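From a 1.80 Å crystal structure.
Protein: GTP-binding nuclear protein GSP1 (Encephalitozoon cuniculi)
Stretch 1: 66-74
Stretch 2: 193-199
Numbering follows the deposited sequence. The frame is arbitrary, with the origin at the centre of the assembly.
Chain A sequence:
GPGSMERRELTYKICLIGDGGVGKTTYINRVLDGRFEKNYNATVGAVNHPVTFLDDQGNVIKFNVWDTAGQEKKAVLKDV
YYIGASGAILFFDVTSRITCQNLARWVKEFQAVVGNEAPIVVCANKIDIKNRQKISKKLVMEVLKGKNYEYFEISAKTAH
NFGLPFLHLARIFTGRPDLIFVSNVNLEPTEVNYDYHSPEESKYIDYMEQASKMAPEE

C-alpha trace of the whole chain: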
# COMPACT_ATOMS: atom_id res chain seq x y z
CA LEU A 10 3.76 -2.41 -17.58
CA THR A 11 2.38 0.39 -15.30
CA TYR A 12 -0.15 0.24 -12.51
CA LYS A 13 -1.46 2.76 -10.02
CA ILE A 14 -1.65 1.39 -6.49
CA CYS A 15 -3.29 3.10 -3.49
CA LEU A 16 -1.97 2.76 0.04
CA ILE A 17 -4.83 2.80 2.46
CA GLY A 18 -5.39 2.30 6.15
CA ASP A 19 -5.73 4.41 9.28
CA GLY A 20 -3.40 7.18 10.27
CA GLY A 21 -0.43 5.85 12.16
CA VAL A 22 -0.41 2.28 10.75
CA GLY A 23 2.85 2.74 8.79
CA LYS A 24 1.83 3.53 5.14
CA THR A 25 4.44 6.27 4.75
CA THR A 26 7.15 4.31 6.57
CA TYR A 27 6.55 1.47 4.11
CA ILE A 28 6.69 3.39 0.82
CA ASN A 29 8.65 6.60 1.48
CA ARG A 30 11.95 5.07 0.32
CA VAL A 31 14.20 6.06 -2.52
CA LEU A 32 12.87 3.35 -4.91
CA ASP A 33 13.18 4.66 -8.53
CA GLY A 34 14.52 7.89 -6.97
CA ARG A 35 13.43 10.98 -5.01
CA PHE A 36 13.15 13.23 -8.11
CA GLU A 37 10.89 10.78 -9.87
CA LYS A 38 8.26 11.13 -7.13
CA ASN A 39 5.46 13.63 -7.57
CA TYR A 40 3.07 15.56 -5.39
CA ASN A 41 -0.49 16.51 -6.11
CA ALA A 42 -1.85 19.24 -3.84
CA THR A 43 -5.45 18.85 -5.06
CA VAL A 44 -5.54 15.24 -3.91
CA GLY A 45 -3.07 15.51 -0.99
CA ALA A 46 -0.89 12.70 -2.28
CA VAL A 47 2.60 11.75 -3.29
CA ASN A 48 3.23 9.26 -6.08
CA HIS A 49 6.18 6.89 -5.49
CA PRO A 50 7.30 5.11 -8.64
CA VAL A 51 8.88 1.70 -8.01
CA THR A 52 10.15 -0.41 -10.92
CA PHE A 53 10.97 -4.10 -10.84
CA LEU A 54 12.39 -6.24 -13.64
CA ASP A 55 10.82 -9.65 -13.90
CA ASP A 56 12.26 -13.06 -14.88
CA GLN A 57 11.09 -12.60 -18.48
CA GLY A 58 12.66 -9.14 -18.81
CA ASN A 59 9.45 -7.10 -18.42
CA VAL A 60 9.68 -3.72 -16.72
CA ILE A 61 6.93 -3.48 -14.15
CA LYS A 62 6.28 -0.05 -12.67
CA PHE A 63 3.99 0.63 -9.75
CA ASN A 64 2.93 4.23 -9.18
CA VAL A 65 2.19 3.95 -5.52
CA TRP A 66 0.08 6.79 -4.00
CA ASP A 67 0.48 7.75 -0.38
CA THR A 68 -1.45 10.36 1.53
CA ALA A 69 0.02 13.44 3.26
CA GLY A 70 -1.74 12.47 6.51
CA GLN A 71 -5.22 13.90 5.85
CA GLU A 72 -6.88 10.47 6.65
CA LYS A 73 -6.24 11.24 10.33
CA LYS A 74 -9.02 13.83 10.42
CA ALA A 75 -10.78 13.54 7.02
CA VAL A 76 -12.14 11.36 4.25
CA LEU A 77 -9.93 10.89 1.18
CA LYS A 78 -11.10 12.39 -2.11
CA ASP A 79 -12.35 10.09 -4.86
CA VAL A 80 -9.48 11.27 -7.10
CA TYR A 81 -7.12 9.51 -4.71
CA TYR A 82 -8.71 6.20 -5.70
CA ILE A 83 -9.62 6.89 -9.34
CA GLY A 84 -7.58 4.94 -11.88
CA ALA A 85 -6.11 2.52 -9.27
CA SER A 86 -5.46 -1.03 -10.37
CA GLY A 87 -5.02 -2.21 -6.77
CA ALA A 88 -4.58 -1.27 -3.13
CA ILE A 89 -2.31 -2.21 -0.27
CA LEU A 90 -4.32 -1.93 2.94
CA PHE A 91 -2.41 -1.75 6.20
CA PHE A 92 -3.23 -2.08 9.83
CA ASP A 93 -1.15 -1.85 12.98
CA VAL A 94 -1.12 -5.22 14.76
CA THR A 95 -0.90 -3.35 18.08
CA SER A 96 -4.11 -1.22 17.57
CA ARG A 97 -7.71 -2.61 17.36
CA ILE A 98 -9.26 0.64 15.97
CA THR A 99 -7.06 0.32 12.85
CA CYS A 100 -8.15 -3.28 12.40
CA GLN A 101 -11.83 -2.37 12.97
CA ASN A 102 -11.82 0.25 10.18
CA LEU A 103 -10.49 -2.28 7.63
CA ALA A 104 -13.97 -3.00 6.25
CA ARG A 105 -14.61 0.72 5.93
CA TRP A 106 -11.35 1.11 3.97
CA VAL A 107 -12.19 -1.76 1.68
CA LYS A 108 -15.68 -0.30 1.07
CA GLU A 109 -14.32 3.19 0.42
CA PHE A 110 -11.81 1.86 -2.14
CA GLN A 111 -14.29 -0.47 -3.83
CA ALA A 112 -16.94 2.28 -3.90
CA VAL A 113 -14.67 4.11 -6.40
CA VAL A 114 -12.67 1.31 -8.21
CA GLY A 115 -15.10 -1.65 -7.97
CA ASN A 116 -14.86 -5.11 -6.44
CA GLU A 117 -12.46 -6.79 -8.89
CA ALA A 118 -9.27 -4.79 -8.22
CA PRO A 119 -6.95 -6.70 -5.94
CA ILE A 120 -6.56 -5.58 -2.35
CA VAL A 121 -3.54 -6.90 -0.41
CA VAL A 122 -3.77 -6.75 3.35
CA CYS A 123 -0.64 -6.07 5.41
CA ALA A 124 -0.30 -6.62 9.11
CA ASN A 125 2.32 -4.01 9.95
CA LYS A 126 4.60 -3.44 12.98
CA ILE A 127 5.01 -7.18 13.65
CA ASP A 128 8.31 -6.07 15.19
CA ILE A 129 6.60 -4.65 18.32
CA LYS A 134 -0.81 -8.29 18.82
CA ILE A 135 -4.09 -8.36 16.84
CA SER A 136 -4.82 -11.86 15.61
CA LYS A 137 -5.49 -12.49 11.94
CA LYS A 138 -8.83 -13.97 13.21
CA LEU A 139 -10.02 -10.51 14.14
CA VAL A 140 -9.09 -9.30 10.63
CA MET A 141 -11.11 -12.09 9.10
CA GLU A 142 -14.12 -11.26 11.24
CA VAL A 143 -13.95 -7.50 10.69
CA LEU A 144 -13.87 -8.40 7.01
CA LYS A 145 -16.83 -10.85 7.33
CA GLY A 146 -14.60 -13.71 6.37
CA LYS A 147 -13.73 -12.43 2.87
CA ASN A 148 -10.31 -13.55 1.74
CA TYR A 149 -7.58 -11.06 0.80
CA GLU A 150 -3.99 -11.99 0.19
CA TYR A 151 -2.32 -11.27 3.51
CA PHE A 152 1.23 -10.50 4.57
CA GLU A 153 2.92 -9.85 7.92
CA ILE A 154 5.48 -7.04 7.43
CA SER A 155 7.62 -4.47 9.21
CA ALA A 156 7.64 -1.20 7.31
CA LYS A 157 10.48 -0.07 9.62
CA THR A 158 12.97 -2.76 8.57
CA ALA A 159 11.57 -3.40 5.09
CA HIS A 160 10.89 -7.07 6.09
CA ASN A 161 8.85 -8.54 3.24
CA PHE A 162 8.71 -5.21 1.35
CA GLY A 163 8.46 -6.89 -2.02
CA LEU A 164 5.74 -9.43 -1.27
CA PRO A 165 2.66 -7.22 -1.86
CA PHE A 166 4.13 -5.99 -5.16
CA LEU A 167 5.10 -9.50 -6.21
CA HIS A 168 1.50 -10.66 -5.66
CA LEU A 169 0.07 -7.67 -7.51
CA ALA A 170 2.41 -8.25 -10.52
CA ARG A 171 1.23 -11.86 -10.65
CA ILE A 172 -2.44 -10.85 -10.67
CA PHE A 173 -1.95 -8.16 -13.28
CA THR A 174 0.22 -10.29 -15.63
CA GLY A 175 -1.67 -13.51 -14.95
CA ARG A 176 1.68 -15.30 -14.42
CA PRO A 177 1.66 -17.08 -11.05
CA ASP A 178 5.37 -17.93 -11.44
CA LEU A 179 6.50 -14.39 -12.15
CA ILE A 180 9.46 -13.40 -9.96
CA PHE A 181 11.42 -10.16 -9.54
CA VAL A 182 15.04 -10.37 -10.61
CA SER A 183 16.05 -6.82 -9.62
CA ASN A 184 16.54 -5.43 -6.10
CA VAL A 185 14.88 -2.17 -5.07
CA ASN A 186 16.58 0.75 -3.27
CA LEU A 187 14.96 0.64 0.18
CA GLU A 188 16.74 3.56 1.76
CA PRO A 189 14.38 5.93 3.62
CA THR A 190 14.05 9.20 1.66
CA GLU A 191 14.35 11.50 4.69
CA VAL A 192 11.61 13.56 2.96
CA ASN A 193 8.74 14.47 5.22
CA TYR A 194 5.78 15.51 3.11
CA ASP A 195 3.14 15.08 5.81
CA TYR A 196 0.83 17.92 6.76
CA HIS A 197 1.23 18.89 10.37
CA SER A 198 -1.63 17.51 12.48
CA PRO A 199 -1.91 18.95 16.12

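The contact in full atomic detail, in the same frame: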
# COMPACT_ATOMS: atom_id res chain seq x y z
N TRP A 66 0.55 5.54 -4.63
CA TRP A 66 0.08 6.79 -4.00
C TRP A 66 0.02 6.67 -2.54
O TRP A 66 -0.49 5.67 -2.01
CB TRP A 66 -1.29 7.17 -4.53
CG TRP A 66 -1.24 7.70 -5.92
CD1 TRP A 66 -0.38 7.34 -6.94
CD2 TRP A 66 -2.10 8.73 -6.49
NE1 TRP A 66 -0.62 8.08 -8.05
CE2 TRP A 66 -1.65 8.91 -7.86
CE3 TRP A 66 -3.17 9.49 -6.02
CZ2 TRP A 66 -2.25 9.83 -8.71
CZ3 TRP A 66 -3.77 10.39 -6.88
CH2 TRP A 66 -3.33 10.56 -8.20
N ASP A 67 0.53 7.67 -1.85
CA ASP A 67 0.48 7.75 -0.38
C ASP A 67 -0.16 9.06 -0.04
O ASP A 67 0.04 10.03 -0.77
CB ASP A 67 1.90 7.72 0.20
CG ASP A 67 1.93 7.69 1.72
OD1 ASP A 67 0.99 7.15 2.30
OD2 ASP A 67 2.97 8.14 2.33
N THR A 68 -0.85 9.12 1.09
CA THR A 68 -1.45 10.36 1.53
C THR A 68 -0.39 11.26 2.21
O THR A 68 0.71 10.84 2.48
CB THR A 68 -2.55 10.15 2.56
OG1 THR A 68 -1.96 9.83 3.84
CG2 THR A 68 -3.53 9.10 2.12
N ALA A 69 -0.78 12.51 2.44
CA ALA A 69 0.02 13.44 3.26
C ALA A 69 -0.53 13.54 4.71
O ALA A 69 -0.24 14.51 5.42
CB ALA A 69 0.03 14.82 2.57
N GLY A 70 -1.30 12.56 5.15
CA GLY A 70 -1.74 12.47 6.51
C GLY A 70 -3.20 12.87 6.73
O GLY A 70 -3.72 12.75 7.85
N GLN A 71 -3.87 13.32 5.68
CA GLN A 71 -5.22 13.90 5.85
C GLN A 71 -6.27 12.87 6.34
O GLN A 71 -7.30 13.28 6.91
CB GLN A 71 -5.69 14.66 4.59
CG GLN A 71 -5.95 13.84 3.33
CD GLN A 71 -4.71 13.60 2.51
OE1 GLN A 71 -3.59 13.70 3.03
NE2 GLN A 71 -4.90 13.25 1.23
N GLU A 72 -6.00 11.55 6.16
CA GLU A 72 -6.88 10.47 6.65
C GLU A 72 -7.07 10.48 8.17
O GLU A 72 -8.00 9.87 8.67
CB GLU A 72 -6.41 9.06 6.21
CG GLU A 72 -5.18 8.47 6.91
CD GLU A 72 -3.86 9.02 6.39
OE1 GLU A 72 -3.87 10.00 5.61
OE2 GLU A 72 -2.83 8.46 6.77
N LYS A 73 -6.18 11.17 8.88
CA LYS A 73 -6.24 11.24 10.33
C LYS A 73 -7.48 11.98 10.79
O LYS A 73 -8.07 11.63 11.80
CB LYS A 73 -4.99 11.92 10.91
CG LYS A 73 -3.73 11.13 10.70
CD LYS A 73 -2.52 11.84 11.26
CE LYS A 73 -1.24 11.09 10.92
NZ LYS A 73 -0.05 11.85 11.36
N LYS A 74 -7.88 12.98 10.03
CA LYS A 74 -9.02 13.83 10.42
C LYS A 74 -10.12 13.87 9.34
O LYS A 74 -11.19 14.38 9.60
CB LYS A 74 -8.52 15.23 10.75
N ASN A 193 10.03 14.41 4.56
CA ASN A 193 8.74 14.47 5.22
C ASN A 193 7.80 15.36 4.43
O ASN A 193 8.00 16.57 4.34
CB ASN A 193 8.88 15.02 6.63
CG ASN A 193 7.54 15.45 7.20
OD1 ASN A 193 6.54 14.76 7.03
ND2 ASN A 193 7.52 16.64 7.88
N TYR A 194 6.75 14.76 3.87
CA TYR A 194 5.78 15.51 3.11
C TYR A 194 4.42 15.58 3.82
O TYR A 194 3.42 16.03 3.22
CB TYR A 194 5.60 14.93 1.69
CG TYR A 194 5.42 13.46 1.60
CD1 TYR A 194 4.18 12.86 1.86
CD2 TYR A 194 6.49 12.63 1.24
CE1 TYR A 194 4.03 11.49 1.79
CE2 TYR A 194 6.33 11.28 1.15
CZ TYR A 194 5.07 10.71 1.40
OH TYR A 194 4.90 9.36 1.33
N ASP A 195 4.40 15.17 5.09
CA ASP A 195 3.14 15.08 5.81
C ASP A 195 2.70 16.49 6.21
O ASP A 195 3.50 17.30 6.67
CB ASP A 195 3.28 14.26 7.10
CG ASP A 195 3.48 12.80 6.87
OD1 ASP A 195 3.54 12.34 5.71
OD2 ASP A 195 3.55 12.09 7.87
N TYR A 196 1.40 16.73 6.16
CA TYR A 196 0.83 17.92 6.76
C TYR A 196 0.97 17.79 8.26
O TYR A 196 0.85 16.70 8.82
CB TYR A 196 -0.64 18.08 6.39
CG TYR A 196 -0.93 18.06 4.90
CD1 TYR A 196 -0.08 18.68 3.99
CD2 TYR A 196 -2.09 17.49 4.40
CE1 TYR A 196 -0.36 18.71 2.64
CE2 TYR A 196 -2.37 17.50 3.05
CZ TYR A 196 -1.50 18.12 2.18
OH TYR A 196 -1.76 18.12 0.81
N HIS A 197 1.22 18.90 8.93
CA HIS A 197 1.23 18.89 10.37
C HIS A 197 -0.18 18.71 10.90
O HIS A 197 -1.12 19.36 10.43
CB HIS A 197 1.82 20.18 10.92
CG HIS A 197 1.96 20.15 12.42
ND1 HIS A 197 2.88 19.37 13.04
CD2 HIS A 197 1.20 20.75 13.42
CE1 HIS A 197 2.76 19.54 14.39
NE2 HIS A 197 1.73 20.37 14.62
N SER A 198 -0.32 17.88 11.93
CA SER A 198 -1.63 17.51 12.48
C SER A 198 -1.55 17.55 14.03
O SER A 198 -1.01 16.63 14.64
CB SER A 198 -2.02 16.10 11.98
OG SER A 198 -3.42 16.00 11.73
N PRO A 199 -2.07 18.63 14.66
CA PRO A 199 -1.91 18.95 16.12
C PRO A 199 -2.45 17.94 17.14
O PRO A 199 -2.72 16.79 16.81
CB PRO A 199 -2.69 20.26 16.27
CG PRO A 199 -2.70 20.85 14.91
CD PRO A 199 -2.76 19.72 13.95
O HOH W 1 1.49 10.63 5.16
O HOH W 2 -3.52 15.60 8.65
O HOH W 3 0.91 12.03 8.71

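Residues 66-74 leave a strand at Thr-68, turn through Ala-69 and Gly-70, and enter a short 3-10 segment at 71-73. Residues 193-199 have no regular secondary structure. Although at least 125 positions separate any two touching residues, the stretches bury 402 Å² between them, and their backbones come nearest where the CA atoms of Ala-69 and Asp-195 lie 4.4 Å apart.

Two direct hydrogen bonds cross the interface. In the backbone, Tyr-196 N donates to Ala-69 O over 2.9 Å, with an N-H...O angle of 159°, close to linear. The same carbonyl oxygen also receives a CA-H...O contact: Asp-195 CA lies 3.4 Å from Ala-69 O, with 131° at the hydrogen. The second bond joins side chains. Tyr-194 OH donates to Asp-67 OD2 at 2.5 Å, a very short distance for a phenol meeting a carboxylate. Asp-67 is buried and in the t rotamer, and the CA-to-CB bond of Tyr-194 points sideways, so it is the length of the tyrosine that carries its hydroxyl to the acid.

The aromatic contacts differ in geometry. Tyr-194 presents its edge: Ala-69 CA, Thr-68 O and Asp-67 OD2 all lie near the ring plane, and Thr-68 O is 3.5 Å from Tyr-194 CE1. Tyr-196 offers a face. Ala-69 CB sits 3.6 Å from the centroid of the Tyr-196 ring (CG, CD1, CD2, CE1, CE2 and CZ), only 12° off the ring normal, the signature of a CH-pi contact. The small methyl thus packs against the ring while its own carbonyl binds the Tyr-196 amide.

Within the first stretch, hydrogen bonds brace the turn. Gly-70 N donates to Thr-68 OG1 at 3.1 Å, and Thr-68 OG1 donates to Glu-72 OE1 at 2.6 Å. Gly-70 has phi/psi of 104/-4, where a CB would jam against the preceding carbonyl oxygen; an ideal CB would also lie 4.0 Å from Tyr-196 O. In the second stretch, Asp-195 N donates to Asn-193 OD1 at 2.9 Å.

Water extends the polar network. Water 1 donates to both Thr-68 O (2.8 Å from its O) and Asp-195 OD1 (2.7 Å from its O), linking a strand carbonyl to a carboxylate. The O of water 3 accepts from Lys-73 NZ at 2.8 Å and donates weakly to Asp-195 OD2, also at 2.8 Å, connecting opposite charges without a direct salt bridge.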